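Local coordinates for protein probable TonB-dependent siderophore receptor PiuA (Acinetobacter baumannii, PDB 5FP1) that probably takes up iron across the outer membrane by binding iron-chelating siderophores, and may bind ferric enterobactin with micromolar affinity, at residues A[286-297]-A[325-336]; A[310-318]-A[383-394]. One frame throughout, in Å; residues are numbered along the deposited sequence.

Interaction 1 (A[286-297]-A[325-336]). With C8E ((hydroxyethyloxy)tri(ethyloxy)octane), chain J.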
loop_
_atom_site.group_PDB
_atom_site.type_symbol
_atom_site.label_atom_id
_atom_site.label_comp_id
_atom_site.label_asym_id
_atom_site.label_seq_id
_atom_site.Cartn_x
_atom_site.Cartn_y
_atom_site.Cartn_z
ATOM N N ILE A 286 26.146 0.125 -15.470
ATOM C CA ILE A 286 25.082 -0.655 -16.102
ATOM C C ILE A 286 24.614 -1.705 -15.103
ATOM O O ILE A 286 25.443 -2.391 -14.463
ATOM C CB ILE A 286 25.523 -1.301 -17.429
ATOM C CG1 ILE A 286 24.373 -2.049 -18.090
ATOM C CG2 ILE A 286 26.713 -2.251 -17.232
ATOM C CD1 ILE A 286 23.310 -1.174 -18.719
ATOM N N THR A 287 23.296 -1.798 -14.936
ATOM C CA THR A 287 22.699 -2.704 -13.928
ATOM C C THR A 287 21.621 -3.536 -14.602
ATOM O O THR A 287 20.836 -3.001 -15.383
ATOM C CB THR A 287 22.089 -1.914 -12.758
ATOM O OG1 THR A 287 23.089 -1.091 -12.150
ATOM C CG2 THR A 287 21.526 -2.846 -11.695
ATOM N N ASN A 288 21.606 -4.844 -14.338
ATOM C CA ASN A 288 20.514 -5.711 -14.723
ATOM C C ASN A 288 19.933 -6.347 -13.477
ATOM O O ASN A 288 20.653 -6.907 -12.652
ATOM C CB ASN A 288 20.918 -6.827 -15.702
ATOM C CG ASN A 288 19.715 -7.602 -16.227
ATOM O OD1 ASN A 288 19.369 -8.694 -15.731
ATOM N ND2 ASN A 288 19.021 -7.022 -17.158
ATOM N N THR A 289 18.621 -6.246 -13.340
ATOM C CA THR A 289 17.935 -6.857 -12.216
ATOM C C THR A 289 16.884 -7.821 -12.773
ATOM O O THR A 289 16.039 -7.453 -13.585
ATOM C CB THR A 289 17.296 -5.804 -11.306
ATOM O OG1 THR A 289 18.241 -4.780 -10.978
ATOM C CG2 THR A 289 16.756 -6.439 -10.003
ATOM N N ALA A 290 16.976 -9.074 -12.363
ATOM C CA ALA A 290 15.991 -10.085 -12.732
ATOM C C ALA A 290 15.266 -10.494 -11.444
ATOM O O ALA A 290 15.928 -10.768 -10.435
ATOM C CB ALA A 290 16.694 -11.281 -13.384
ATOM N N MET A 291 13.928 -10.492 -11.463
ATOM C CA MET A 291 13.107 -10.820 -10.266
ATOM C C MET A 291 12.038 -11.830 -10.636
ATOM O O MET A 291 11.365 -11.698 -11.643
ATOM C CB MET A 291 12.451 -9.593 -9.611
ATOM C CG MET A 291 11.219 -9.921 -8.687
ATOM S SD MET A 291 10.887 -8.443 -7.702
ATOM C CE MET A 291 9.208 -8.764 -7.243
ATOM N N TYR A 292 11.922 -12.852 -9.807
ATOM C CA TYR A 292 10.979 -13.922 -9.997
ATOM C C TYR A 292 10.083 -13.893 -8.752
ATOM O O TYR A 292 10.583 -13.922 -7.633
ATOM C CB TYR A 292 11.728 -15.265 -10.071
ATOM C CG TYR A 292 12.776 -15.369 -11.193
ATOM C CD1 TYR A 292 14.071 -14.843 -11.038
ATOM C CD2 TYR A 292 12.472 -16.004 -12.400
ATOM C CE1 TYR A 292 15.008 -14.933 -12.050
ATOM C CE2 TYR A 292 13.406 -16.096 -13.420
ATOM C CZ TYR A 292 14.667 -15.563 -13.230
ATOM O OH TYR A 292 15.584 -15.660 -14.237
ATOM N N ALA A 293 8.771 -13.805 -8.926
ATOM C CA ALA A 293 7.883 -13.732 -7.763
ATOM C C ALA A 293 6.780 -14.758 -7.863
ATOM O O ALA A 293 6.218 -14.978 -8.927
ATOM C CB ALA A 293 7.287 -12.341 -7.604
ATOM N N LYS A 294 6.461 -15.375 -6.736
ATOM C CA LYS A 294 5.337 -16.296 -6.671
ATOM C C LYS A 294 4.462 -15.805 -5.525
ATOM O O LYS A 294 4.965 -15.503 -4.439
ATOM C CB LYS A 294 5.818 -17.727 -6.413
ATOM C CG LYS A 294 4.675 -18.692 -6.118
ATOM C CD LYS A 294 4.710 -19.903 -7.012
ATOM C CE LYS A 294 3.515 -20.806 -6.799
ATOM N NZ LYS A 294 2.975 -21.182 -8.127
ATOM N N SER A 295 3.167 -15.669 -5.770
ATOM C CA SER A 295 2.283 -15.090 -4.769
ATOM C C SER A 295 0.963 -15.850 -4.745
ATOM O O SER A 295 0.277 -15.951 -5.776
ATOM C CB SER A 295 2.033 -13.603 -5.084
ATOM O OG SER A 295 1.268 -12.982 -4.052
ATOM N N LYS A 296 0.624 -16.386 -3.574
ATOM C CA LYS A 296 -0.626 -17.111 -3.370
ATOM C C LYS A 296 -1.483 -16.455 -2.312
ATOM O O LYS A 296 -0.976 -15.914 -1.342
ATOM C CB LYS A 296 -0.333 -18.565 -2.961
ATOM C CG LYS A 296 0.535 -19.270 -3.989
ATOM C CD LYS A 296 0.895 -20.707 -3.611
ATOM C CE LYS A 296 -0.333 -21.588 -3.631
ATOM N NZ LYS A 296 0.021 -23.005 -3.933
ATOM N N ASN A 297 -2.796 -16.517 -2.509
ATOM C CA ASN A 297 -3.749 -15.968 -1.579
ATOM C C ASN A 297 -4.950 -16.891 -1.582
ATOM O O ASN A 297 -5.455 -17.276 -2.652
ATOM C CB ASN A 297 -4.116 -14.536 -2.040
ATOM C CG ASN A 297 -4.832 -13.705 -0.988
ATOM O OD1 ASN A 297 -4.861 -14.011 0.226
ATOM N ND2 ASN A 297 -5.396 -12.579 -1.460
ATOM N N THR A 325 -6.031 -17.409 -5.351
ATOM C CA THR A 325 -5.205 -16.934 -6.439
ATOM C C THR A 325 -3.812 -17.536 -6.361
ATOM O O THR A 325 -3.254 -17.735 -5.259
ATOM C CB THR A 325 -5.090 -15.395 -6.501
ATOM O OG1 THR A 325 -4.515 -14.860 -5.283
ATOM C CG2 THR A 325 -6.468 -14.777 -6.751
ATOM N N ASP A 326 -3.225 -17.702 -7.535
ATOM C CA ASP A 326 -1.851 -18.209 -7.641
ATOM C C ASP A 326 -1.198 -17.500 -8.804
ATOM O O ASP A 326 -1.603 -17.661 -9.958
ATOM C CB ASP A 326 -1.856 -19.717 -7.861
ATOM C CG ASP A 326 -0.449 -20.328 -7.840
ATOM O OD1 ASP A 326 0.535 -19.631 -8.089
ATOM O OD2 ASP A 326 -0.342 -21.533 -7.604
ATOM N N SER A 327 -0.230 -16.663 -8.484
ATOM C CA SER A 327 0.405 -15.820 -9.468
ATOM C C SER A 327 1.917 -16.045 -9.535
ATOM O O SER A 327 2.572 -16.192 -8.510
ATOM C CB SER A 327 0.127 -14.360 -9.139
ATOM O OG SER A 327 0.869 -13.498 -9.995
ATOM N N GLU A 328 2.464 -15.992 -10.743
ATOM C CA GLU A 328 3.913 -15.986 -10.961
ATOM C C GLU A 328 4.290 -14.840 -11.870
ATOM O O GLU A 328 3.628 -14.603 -12.894
ATOM C CB GLU A 328 4.379 -17.322 -11.597
ATOM C CG GLU A 328 4.065 -18.482 -10.680
ATOM C CD GLU A 328 4.643 -19.830 -11.144
ATOM O OE1 GLU A 328 5.275 -19.909 -12.222
ATOM O OE2 GLU A 328 4.440 -20.812 -10.406
ATOM N N THR A 329 5.347 -14.136 -11.504
ATOM C CA THR A 329 5.774 -12.972 -12.287
ATOM C C THR A 329 7.280 -13.018 -12.518
ATOM O O THR A 329 8.038 -13.347 -11.615
ATOM C CB THR A 329 5.454 -11.646 -11.546
ATOM O OG1 THR A 329 4.074 -11.635 -11.134
ATOM C CG2 THR A 329 5.744 -10.466 -12.441
ATOM N N PHE A 330 7.703 -12.689 -13.726
ATOM C CA PHE A 330 9.117 -12.462 -14.020
ATOM C C PHE A 330 9.282 -11.044 -14.521
ATOM O O PHE A 330 8.537 -10.605 -15.407
ATOM C CB PHE A 330 9.626 -13.407 -15.119
ATOM C CG PHE A 330 11.030 -13.063 -15.598
ATOM C CD1 PHE A 330 12.122 -13.258 -14.777
ATOM C CD2 PHE A 330 11.230 -12.506 -16.842
ATOM C CE1 PHE A 330 13.406 -12.918 -15.195
ATOM C CE2 PHE A 330 12.503 -12.161 -17.265
ATOM C CZ PHE A 330 13.584 -12.346 -16.429
ATOM N N THR A 331 10.266 -10.344 -13.968
ATOM C CA THR A 331 10.589 -8.992 -14.418
ATOM C C THR A 331 12.095 -8.889 -14.644
ATOM O O THR A 331 12.882 -9.398 -13.844
ATOM C CB THR A 331 10.150 -7.956 -13.356
ATOM O OG1 THR A 331 8.757 -8.135 -13.060
ATOM C CG2 THR A 331 10.373 -6.522 -13.855
ATOM N N ASP A 332 12.489 -8.219 -15.718
ATOM C CA ASP A 332 13.893 -7.857 -15.909
ATOM C C ASP A 332 13.972 -6.361 -16.212
ATOM O O ASP A 332 13.269 -5.876 -17.099
ATOM C CB ASP A 332 14.510 -8.653 -17.039
ATOM C CG ASP A 332 16.023 -8.520 -17.066
ATOM O OD1 ASP A 332 16.525 -7.412 -17.397
ATOM O OD2 ASP A 332 16.697 -9.492 -16.669
ATOM N N GLN A 333 14.812 -5.653 -15.468
ATOM C CA GLN A 333 15.095 -4.225 -15.717
ATOM C C GLN A 333 16.580 -4.059 -16.028
ATOM O O GLN A 333 17.436 -4.500 -15.256
ATOM C CB GLN A 333 14.827 -3.380 -14.478
ATOM C CG GLN A 333 13.406 -3.364 -14.010
ATOM C CD GLN A 333 13.229 -2.520 -12.756
ATOM O OE1 GLN A 333 14.155 -2.373 -11.963
ATOM N NE2 GLN A 333 12.024 -1.993 -12.561
ATOM N N LEU A 334 16.871 -3.352 -17.109
ATOM C CA LEU A 334 18.251 -3.035 -17.505
ATOM C C LEU A 334 18.358 -1.516 -17.505
ATOM O O LEU A 334 17.555 -0.851 -18.156
ATOM C CB LEU A 334 18.498 -3.589 -18.914
ATOM C CG LEU A 334 19.869 -3.387 -19.562
ATOM C CD1 LEU A 334 20.910 -4.142 -18.758
ATOM C CD2 LEU A 334 19.809 -3.897 -20.986
ATOM N N ALA A 335 19.272 -0.971 -16.703
ATOM C CA ALA A 335 19.366 0.470 -16.508
ATOM C C ALA A 335 20.818 0.903 -16.604
ATOM O O ALA A 335 21.689 0.335 -15.947
ATOM C CB ALA A 335 18.838 0.876 -15.149
ATOM N N LEU A 336 21.047 1.942 -17.388
ATOM C CA LEU A 336 22.335 2.626 -17.419
ATOM C C LEU A 336 22.186 3.939 -16.660
ATOM O O LEU A 336 21.352 4.789 -17.015
ATOM C CB LEU A 336 22.694 2.904 -18.874
ATOM C CG LEU A 336 24.042 3.593 -19.113
ATOM C CD1 LEU A 336 25.155 2.605 -18.854
ATOM C CD2 LEU A 336 24.111 4.093 -20.545
HETATM C C1 C8E J . 4.855 -16.629 -16.482
HETATM C C2 C8E J . 5.836 -15.759 -15.728
HETATM C C3 C8E J . 6.744 -16.594 -14.826
HETATM C C4 C8E J . 8.023 -17.004 -15.549
HETATM C C5 C8E J . 8.908 -17.910 -14.697
HETATM C C6 C8E J . 9.248 -17.245 -13.374
HETATM C C7 C8E J . 8.203 -17.544 -12.298
HETATM C C8 C8E J . 8.785 -17.356 -10.904
HETATM O O9 C8E J . 8.392 -18.466 -10.097
HETATM C C10 C8E J . 8.640 -18.294 -8.693
HETATM C C11 C8E J . 10.004 -17.671 -8.396
HETATM O O12 C8E J . 10.327 -17.785 -7.001
HETATM O O HOH W 1 22.509 1.252 -13.372
HETATM O O HOH W 2 18.421 -2.937 -13.141
HETATM O O HOH W 3 8.672 -9.978 -11.056
HETATM O O HOH W 4 3.511 -13.068 -8.884
HETATM O O HOH W 5 -1.938 -14.348 -5.994
HETATM O O HOH W 6 -5.248 -12.337 -4.424
#
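Tyr-292 and Phe-330 face each other across two antiparallel strands as a non-hydrogen-bonded pair. Their side chains lie side by side and point the same way. The rings meet obliquely, with planes 46° apart. Phe-330 CD1 sits over one face of the tyrosine ring, toward its rim, 3.4 Å from Tyr-292 CE2. The first torsions bring them together: Phe-330 has CG opposite its own N (chi1 171°), while Tyr-292 has CG opposite its carbonyl carbon (chi1 -59°). The detergent C8E runs past this pair. Its C6 lies in the plane of the tyrosine ring, at the edge, and its C11 is 3.4 Å from Tyr-292 CB.

Further along the same face Lys-294 crosses two acids. Bends at chi2 and chi4 carry its ammonium between them. NZ meets Glu-328 OE2 at 2.7 Å on the anti lone pair, and Asp-326 OD1 at 2.9 Å on the syn lone pair. Lys-296 runs alongside Asp-326 and adds a long salt bridge.

The strands belong to the beta-barrel of a TonB-dependent receptor. The face with Tyr-292 and Phe-330 carries detergent, consistent with its pointing outward to the membrane. The other face, with Thr-289, Met-291, Thr-331 and Gln-333, touches Ile-101 of the plug. Backbone bonds run in pairs from Thr-287/Ala-335 to Asn-297/Thr-325.

Toward the other end of the detergent-bearing face, the Asn-288 and Asp-332 side chains cross at about a right angle. Asn-288 ND2 comes implausibly close to Asp-332 OD1, at 2.5 Å, so the details of this bond are doubtful. On the plug side, one water joins Thr-289 OG1 to Gln-333 O, and another joins Ser-327 OG to Thr-329 OG1. Ser-327 OG also hydrogen-bonds Gln-358.

Interaction 2 (A[310-318]-A[383-394])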
loop_
_atom_site.group_PDB
_atom_site.type_symbol
_atom_site.label_atom_id
_atom_site.label_comp_id
_atom_site.label_asym_id
_atom_site.label_seq_id
_atom_site.Cartn_x
_atom_site.Cartn_y
_atom_site.Cartn_z
ATOM N N ASN A 310 -30.748 -6.772 8.125
ATOM C CA ASN A 310 -30.918 -7.536 9.350
ATOM C C ASN A 310 -30.434 -6.777 10.542
ATOM O O ASN A 310 -30.902 -7.017 11.660
ATOM C CB ASN A 310 -30.279 -8.939 9.284
ATOM C CG ASN A 310 -30.773 -9.729 8.110
ATOM O OD1 ASN A 310 -31.963 -10.033 7.990
ATOM N ND2 ASN A 310 -29.869 -10.046 7.212
ATOM N N VAL A 311 -29.546 -5.824 10.309
ATOM C CA VAL A 311 -29.034 -4.982 11.374
ATOM C C VAL A 311 -30.174 -4.267 12.146
ATOM O O VAL A 311 -30.086 -4.075 13.348
ATOM C CB VAL A 311 -28.029 -3.955 10.824
ATOM C CG1 VAL A 311 -27.705 -2.886 11.844
ATOM C CG2 VAL A 311 -26.758 -4.673 10.361
ATOM N N GLY A 312 -31.200 -3.864 11.419
ATOM C CA GLY A 312 -32.354 -3.184 11.990
ATOM C C GLY A 312 -33.256 -4.126 12.771
ATOM O O GLY A 312 -34.170 -3.662 13.457
ATOM N N LYS A 313 -32.958 -5.429 12.711
ATOM C CA LYS A 313 -33.640 -6.418 13.572
ATOM C C LYS A 313 -32.688 -7.109 14.549
ATOM O O LYS A 313 -33.001 -8.143 15.156
ATOM C CB LYS A 313 -34.468 -7.372 12.715
ATOM C CG LYS A 313 -33.703 -8.321 11.870
ATOM C CD LYS A 313 -34.601 -8.923 10.788
ATOM C CE LYS A 313 -33.988 -10.222 10.279
ATOM N NZ LYS A 313 -34.703 -10.837 9.133
ATOM N N GLY A 314 -31.541 -6.466 14.749
ATOM C CA GLY A 314 -30.547 -6.875 15.726
ATOM C C GLY A 314 -29.741 -8.117 15.344
ATOM O O GLY A 314 -29.167 -8.776 16.211
ATOM N N LEU A 315 -29.671 -8.399 14.052
ATOM C CA LEU A 315 -28.958 -9.561 13.543
ATOM C C LEU A 315 -27.955 -9.162 12.425
ATOM O O LEU A 315 -28.077 -8.113 11.797
ATOM C CB LEU A 315 -29.960 -10.601 13.028
ATOM C CG LEU A 315 -30.887 -11.231 14.105
ATOM C CD1 LEU A 315 -31.969 -12.057 13.427
ATOM C CD2 LEU A 315 -30.079 -12.045 15.089
ATOM N N VAL A 316 -26.962 -10.019 12.206
ATOM C CA VAL A 316 -25.961 -9.846 11.150
ATOM C C VAL A 316 -25.759 -11.146 10.422
ATOM O O VAL A 316 -25.372 -12.159 11.034
ATOM C CB VAL A 316 -24.601 -9.400 11.747
ATOM C CG1 VAL A 316 -23.483 -9.366 10.680
ATOM C CG2 VAL A 316 -24.738 -8.058 12.390
ATOM N N TRP A 317 -25.990 -11.111 9.112
ATOM C CA TRP A 317 -25.784 -12.242 8.222
ATOM C C TRP A 317 -24.312 -12.342 7.820
ATOM O O TRP A 317 -23.723 -11.345 7.425
ATOM C CB TRP A 317 -26.606 -12.060 6.957
ATOM C CG TRP A 317 -26.431 -13.123 5.918
ATOM C CD1 TRP A 317 -26.563 -14.464 6.089
ATOM C CD2 TRP A 317 -26.121 -12.932 4.529
ATOM N NE1 TRP A 317 -26.332 -15.123 4.909
ATOM C CE2 TRP A 317 -26.057 -14.208 3.934
ATOM C CE3 TRP A 317 -25.914 -11.813 3.730
ATOM C CZ2 TRP A 317 -25.798 -14.392 2.576
ATOM C CZ3 TRP A 317 -25.651 -12.002 2.371
ATOM C CH2 TRP A 317 -25.595 -13.279 1.819
ATOM N N HIS A 318 -23.729 -13.531 7.949
ATOM C CA HIS A 318 -22.312 -13.741 7.628
ATOM C C HIS A 318 -22.096 -13.927 6.109
ATOM O O HIS A 318 -21.750 -15.018 5.676
ATOM C CB HIS A 318 -21.748 -15.003 8.284
ATOM C CG HIS A 318 -21.739 -15.008 9.782
ATOM N ND1 HIS A 318 -20.972 -14.142 10.537
ATOM C CD2 HIS A 318 -22.342 -15.844 10.666
ATOM C CE1 HIS A 318 -21.118 -14.435 11.822
ATOM N NE2 HIS A 318 -21.948 -15.459 11.926
ATOM N N CYS A 383 -32.003 -14.268 7.570
ATOM C CA CYS A 383 -31.906 -14.716 8.964
ATOM C C CYS A 383 -33.180 -15.437 9.458
ATOM O O CYS A 383 -33.520 -15.388 10.639
ATOM C CB CYS A 383 -31.511 -13.558 9.887
ATOM S SG CYS A 383 -29.914 -12.810 9.445
ATOM N N SER A 384 -33.848 -16.138 8.552
ATOM C CA SER A 384 -35.112 -16.820 8.879
ATOM C C SER A 384 -34.875 -18.140 9.602
ATOM O O SER A 384 -35.763 -18.678 10.235
ATOM C CB SER A 384 -35.901 -17.088 7.586
ATOM O OG SER A 384 -35.133 -17.845 6.668
ATOM N N ASP A 385 -33.673 -18.674 9.502
ATOM C CA ASP A 385 -33.362 -19.976 10.084
ATOM C C ASP A 385 -31.920 -19.924 10.563
ATOM O O ASP A 385 -31.007 -19.755 9.757
ATOM C CB ASP A 385 -33.561 -21.052 9.018
ATOM C CG ASP A 385 -33.316 -22.471 9.526
ATOM O OD1 ASP A 385 -32.693 -22.664 10.580
ATOM O OD2 ASP A 385 -33.729 -23.410 8.819
ATOM N N LEU A 386 -31.715 -20.044 11.873
ATOM C CA LEU A 386 -30.378 -19.952 12.445
ATOM C C LEU A 386 -29.778 -21.314 12.794
ATOM O O LEU A 386 -28.728 -21.395 13.428
ATOM C CB LEU A 386 -30.378 -19.025 13.661
ATOM C CG LEU A 386 -30.064 -17.558 13.327
ATOM C CD1 LEU A 386 -30.987 -17.016 12.275
ATOM C CD2 LEU A 386 -30.087 -16.668 14.562
ATOM N N SER A 387 -30.426 -22.397 12.384
ATOM C CA SER A 387 -29.955 -23.715 12.806
ATOM C C SER A 387 -28.575 -24.073 12.261
ATOM O O SER A 387 -27.897 -24.927 12.821
ATOM C CB SER A 387 -30.963 -24.802 12.432
ATOM O OG SER A 387 -31.140 -24.864 11.040
ATOM N N THR A 388 -28.137 -23.430 11.185
ATOM C CA THR A 388 -26.778 -23.669 10.694
ATOM C C THR A 388 -25.872 -22.420 10.860
ATOM O O THR A 388 -24.811 -22.321 10.239
ATOM C CB THR A 388 -26.810 -24.181 9.245
ATOM O OG1 THR A 388 -27.563 -23.283 8.431
ATOM C CG2 THR A 388 -27.478 -25.595 9.187
ATOM N N ASN A 389 -26.311 -21.495 11.719
ATOM C CA ASN A 389 -25.483 -20.419 12.247
ATOM C C ASN A 389 -25.070 -19.324 11.237
ATOM O O ASN A 389 -24.070 -18.635 11.476
ATOM C CB ASN A 389 -24.238 -20.984 12.926
ATOM C CG ASN A 389 -24.561 -22.107 13.907
ATOM O OD1 ASN A 389 -25.442 -21.950 14.717
ATOM N ND2 ASN A 389 -23.820 -23.221 13.847
ATOM N N TRP A 390 -25.880 -19.135 10.194
ATOM C CA TRP A 390 -25.601 -18.180 9.134
ATOM C C TRP A 390 -25.746 -16.723 9.529
ATOM O O TRP A 390 -25.256 -15.863 8.802
ATOM C CB TRP A 390 -26.404 -18.490 7.836
ATOM C CG TRP A 390 -25.659 -19.450 7.008
ATOM C CD1 TRP A 390 -25.727 -20.827 7.074
ATOM C CD2 TRP A 390 -24.603 -19.146 6.103
ATOM N NE1 TRP A 390 -24.812 -21.381 6.225
ATOM C CE2 TRP A 390 -24.097 -20.373 5.627
ATOM C CE3 TRP A 390 -24.047 -17.950 5.627
ATOM C CZ2 TRP A 390 -23.070 -20.439 4.712
ATOM C CZ3 TRP A 390 -23.029 -18.020 4.692
ATOM C CH2 TRP A 390 -22.541 -19.248 4.256
ATOM N N CYS A 391 -26.468 -16.441 10.617
ATOM C CA CYS A 391 -26.549 -15.113 11.174
ATOM C C CYS A 391 -26.152 -15.144 12.629
ATOM O O CYS A 391 -26.318 -16.160 13.309
ATOM C CB CYS A 391 -27.962 -14.538 11.079
ATOM S SG CYS A 391 -28.605 -14.473 9.405
ATOM N N THR A 392 -25.649 -14.023 13.111
ATOM C CA THR A 392 -25.276 -13.896 14.513
ATOM C C THR A 392 -25.938 -12.653 15.114
ATOM O O THR A 392 -26.619 -11.883 14.405
ATOM C CB THR A 392 -23.739 -13.880 14.669
ATOM O OG1 THR A 392 -23.391 -14.081 16.035
ATOM C CG2 THR A 392 -23.140 -12.570 14.196
ATOM N N SER A 393 -25.748 -12.440 16.407
ATOM C CA SER A 393 -26.347 -11.297 17.072
ATOM C C SER A 393 -25.580 -10.011 16.740
ATOM O O SER A 393 -24.356 -9.999 16.728
ATOM C CB SER A 393 -26.385 -11.514 18.601
ATOM O OG SER A 393 -27.169 -10.504 19.202
ATOM N N LEU A 394 -26.292 -8.946 16.432
ATOM C CA LEU A 394 -25.648 -7.637 16.246
ATOM C C LEU A 394 -24.920 -7.249 17.530
ATOM O O LEU A 394 -23.767 -6.813 17.525
ATOM C CB LEU A 394 -26.674 -6.571 15.906
ATOM C CG LEU A 394 -26.079 -5.174 15.767
ATOM C CD1 LEU A 394 -25.306 -5.068 14.447
ATOM C CD2 LEU A 394 -27.202 -4.158 15.863
HETATM O O HOH W 7 -28.670 -7.909 18.842
HETATM O O HOH W 8 -22.526 -17.811 13.363
#
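Trp-317 holds CG opposite its backbone N (chi1 177°), and His-318 holds CG opposite its carbonyl carbon (chi1 -63°). These turns put the indole against the Cys-383–Cys-391 disulfide and the imidazole against Thr-392. Cys-391 SG lies at the edge of the indole, 3.9 Å from Trp-317 CD1, in a sulfur-aromatic contact. The side chains of Trp-317 and Trp-390 lie side by side and point the same way. Their rings are oblique, with planes 36° apart, and Trp-317 NE1 comes 3.7 Å from Trp-390 CE3. That NE1 donates to Phe-379 O, and Trp-390 NE1 donates to Asp-404.

The His-318 and Thr-392 side chains cross at about a right angle, with His-318 CE1 3.6 Å from Thr-392 CG2. Asn-389 O lies in the imidazole plane, at the ring edge. A water links this oxygen to His-318 NE2.

At the other sulfur, the amide of Asn-310 packs with its CG 3.5 Å from Cys-383 SG. Its ND2 donates to Asp-305 and Ser-381 O. Leu-394 CD1 sits 3.7 Å from Val-316 CG2, the two side chains crossing at about a right angle.

Val-316 and Thr-392 exchange two backbone bonds. His-318 N donates to Trp-390 O almost straight. The bond from Leu-394 N to Gly-314 O is less regular, because the donor stands above the carbonyl plane.

The arrangement is a short antiparallel ladder between the start of a barrel strand and a disulfide-closed loop, in one of the long strand-connecting loops of a TonB-dependent receptor barrel.

In the fold
Interactions 1 and 2 share strand 315-341. Its first residues pair with strand 391-393 in interaction 2, and its later part pairs with strand 284-304 in interaction 1. The centres are 45 Å apart, and the nearest atoms about 18 Å. Along the chain the segments alternate: 286-297, 310-318, 325-336, 383-394. Residues 310-314 lie between the two strands of the hairpin in interaction 1, whereas 383-394 follows strand 346-368. One long strand thus serves two settings. It forms barrel wall beside the plug in interaction 1. In interaction 2, far from the centre of the chain, it continues into the loops, joining them to the wall.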